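Side-chain contact in 2-hydroxyhepta-2,4-diene-1,7-dioate isomerase (PDB 3QDF), which probably acts as a zinc-binding isomerase in homoprotocatechuate breakdown and may also hydrolyse acetylpyruvate: residues K160-Q164 and W165-K169. Residues are numbered along the deposited sequence; the frame is centred on the assembly and turned at random.
Sequences KSDGQ and WTRAK. With EDO (1,2-ethanediol), chain D.
Asp162 OD2 accepts a hydrogen bond from Arg167 NE, 2.9 Å away. The bond is nearly straight at 169° and uses the syn lone pair of OD2. Beside it, Arg167 NH2 donates to Asp162 OD1 at 2.9 Å, on the syn side but tilted out of the carboxylate plane. The salt bridge is therefore side-on, with one guanidinium nitrogen for each carboxylate oxygen. Both oxygens lie close to the guanidinium plane, but the two flat groups are turned 32° apart. The Arg167 chain runs out extended, with CG anti to the backbone N (chi1 170°), and bends at chi3 to bring its NE edge to the acid. A water lies within bonding distance of both Asp162 OD2 and Gln164 O, and accepts from Ala168 N at 2.8 Å. The salt bridge spans the exposed turn between helix 156-162 and the short, weakly bonded helix 166-169, within the part of the chain that belongs to the fumarylacetoacetate hydrolase family. Gly163 ends the first helix with positive phi. Its carbonyl oxygen lies 3.3 Å from Trp165 CD1. A second water joins Gly163 O to Trp165 NE1, in the plane of the indole. Phe95 meets the Trp165 ring almost perpendicularly. A third water links Gln164 OE1 to Thr166 OG1. Lys169 NZ is hydrogen-bonded to Asp152, a zinc ligand, and to Ser154.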
loop_
_atom_site.group_PDB
_atom_site.type_symbol
_atom_site.label_atom_id
_atom_site.label_comp_id
_atom_site.label_asym_id
_atom_site.label_seq_id
_atom_site.Cartn_x
_atom_site.Cartn_y
_atom_site.Cartn_z
ATOM N N LYS A 160 -17.918 14.404 0.151
ATOM C CA LYS A 160 -18.997 15.138 0.780
ATOM C C LYS A 160 -20.179 15.183 -0.187
ATOM O O LYS A 160 -21.334 14.982 0.203
ATOM C CB LYS A 160 -18.488 16.546 1.133
ATOM C CG LYS A 160 -19.527 17.537 1.616
ATOM C CD LYS A 160 -18.877 18.915 1.751
ATOM C CE LYS A 160 -19.767 19.995 1.188
ATOM N NZ LYS A 160 -20.603 20.677 2.226
ATOM N N SER A 161 -19.871 15.408 -1.461
ATOM C CA SER A 161 -20.882 15.536 -2.497
ATOM C C SER A 161 -21.666 14.221 -2.741
ATOM O O SER A 161 -22.904 14.240 -2.780
ATOM C CB SER A 161 -20.224 16.072 -3.767
ATOM O OG SER A 161 -21.184 16.361 -4.736
ATOM N N ASP A 162 -20.952 13.094 -2.855
ATOM C CA ASP A 162 -21.561 11.770 -3.084
ATOM C C ASP A 162 -22.150 11.054 -1.857
ATOM O O ASP A 162 -22.997 10.160 -2.032
ATOM C CB ASP A 162 -20.527 10.790 -3.680
ATOM C CG ASP A 162 -20.065 11.176 -5.083
ATOM O OD1 ASP A 162 -20.559 12.170 -5.641
ATOM O OD2 ASP A 162 -19.185 10.473 -5.623
ATOM N N GLY A 163 -21.664 11.373 -0.649
ATOM C CA GLY A 163 -21.904 10.518 0.543
ATOM C C GLY A 163 -21.101 9.207 0.523
ATOM O O GLY A 163 -20.268 8.942 1.412
ATOM N N GLN A 164 -21.363 8.364 -0.479
ATOM C CA GLN A 164 -20.508 7.219 -0.755
ATOM C C GLN A 164 -19.093 7.702 -1.112
ATOM O O GLN A 164 -18.913 8.751 -1.755
ATOM C CB GLN A 164 -21.088 6.358 -1.881
ATOM C CG GLN A 164 -22.431 5.710 -1.568
ATOM C CD GLN A 164 -22.393 4.873 -0.288
ATOM O OE1 GLN A 164 -21.692 3.861 -0.209
ATOM N NE2 GLN A 164 -23.149 5.309 0.729
ATOM N N TRP A 165 -18.093 6.951 -0.677
ATOM C CA TRP A 165 -16.709 7.369 -0.828
ATOM C C TRP A 165 -16.077 6.837 -2.105
ATOM O O TRP A 165 -14.952 7.196 -2.420
ATOM C CB TRP A 165 -15.873 6.904 0.381
ATOM C CG TRP A 165 -16.303 7.502 1.709
ATOM C CD1 TRP A 165 -17.059 8.635 1.908
ATOM C CD2 TRP A 165 -15.971 7.010 3.018
ATOM N NE1 TRP A 165 -17.242 8.857 3.256
ATOM C CE2 TRP A 165 -16.584 7.881 3.963
ATOM C CE3 TRP A 165 -15.231 5.920 3.484
ATOM C CZ2 TRP A 165 -16.472 7.686 5.356
ATOM C CZ3 TRP A 165 -15.120 5.725 4.869
ATOM C CH2 TRP A 165 -15.738 6.608 5.786
ATOM N N THR A 166 -16.792 5.974 -2.824
ATOM C CA THR A 166 -16.233 5.277 -3.983
ATOM C C THR A 166 -15.563 6.200 -5.006
ATOM O O THR A 166 -14.377 6.019 -5.328
ATOM C CB THR A 166 -17.276 4.394 -4.674
ATOM O OG1 THR A 166 -17.757 3.423 -3.747
ATOM C CG2 THR A 166 -16.673 3.672 -5.858
ATOM N N ARG A 167 -16.308 7.173 -5.521
ATOM C CA ARG A 167 -15.745 8.034 -6.552
ATOM C C ARG A 167 -14.534 8.832 -6.040
ATOM O O ARG A 167 -13.490 8.851 -6.682
ATOM C CB ARG A 167 -16.802 8.960 -7.147
ATOM C CG ARG A 167 -16.188 10.029 -8.056
ATOM C CD ARG A 167 -17.261 10.828 -8.792
ATOM N NE ARG A 167 -18.000 11.739 -7.924
ATOM C CZ ARG A 167 -18.027 13.066 -8.057
ATOM N NH1 ARG A 167 -17.343 13.673 -9.033
ATOM N NH2 ARG A 167 -18.773 13.801 -7.229
ATOM N N ALA A 168 -14.684 9.474 -4.886
ATOM C CA ALA A 168 -13.611 10.270 -4.269
ATOM C C ALA A 168 -12.314 9.490 -4.166
ATOM O O ALA A 168 -11.229 10.033 -4.382
ATOM C CB ALA A 168 -14.041 10.759 -2.861
ATOM N N LYS A 169 -12.421 8.194 -3.868
ATOM C CA LYS A 169 -11.227 7.387 -3.621
ATOM C C LYS A 169 -10.801 6.481 -4.795
ATOM O O LYS A 169 -9.817 5.741 -4.685
ATOM C CB LYS A 169 -11.421 6.578 -2.339
ATOM C CG LYS A 169 -11.271 7.438 -1.084
ATOM C CD LYS A 169 -11.937 6.790 0.105
ATOM C CE LYS A 169 -11.805 7.637 1.352
ATOM N NZ LYS A 169 -10.393 7.852 1.775
HETATM C C1 EDO D . -10.622 6.648 4.905
HETATM O O1 EDO D . -9.421 6.187 5.562
HETATM C C2 EDO D . -11.222 7.911 5.535
HETATM O O2 EDO D . -11.657 8.827 4.504
HETATM O O HOH W 1 -17.171 9.852 -3.650
HETATM O O HOH W 2 -19.452 11.085 3.221
HETATM O O HOH W 3 -19.486 3.534 -1.813
#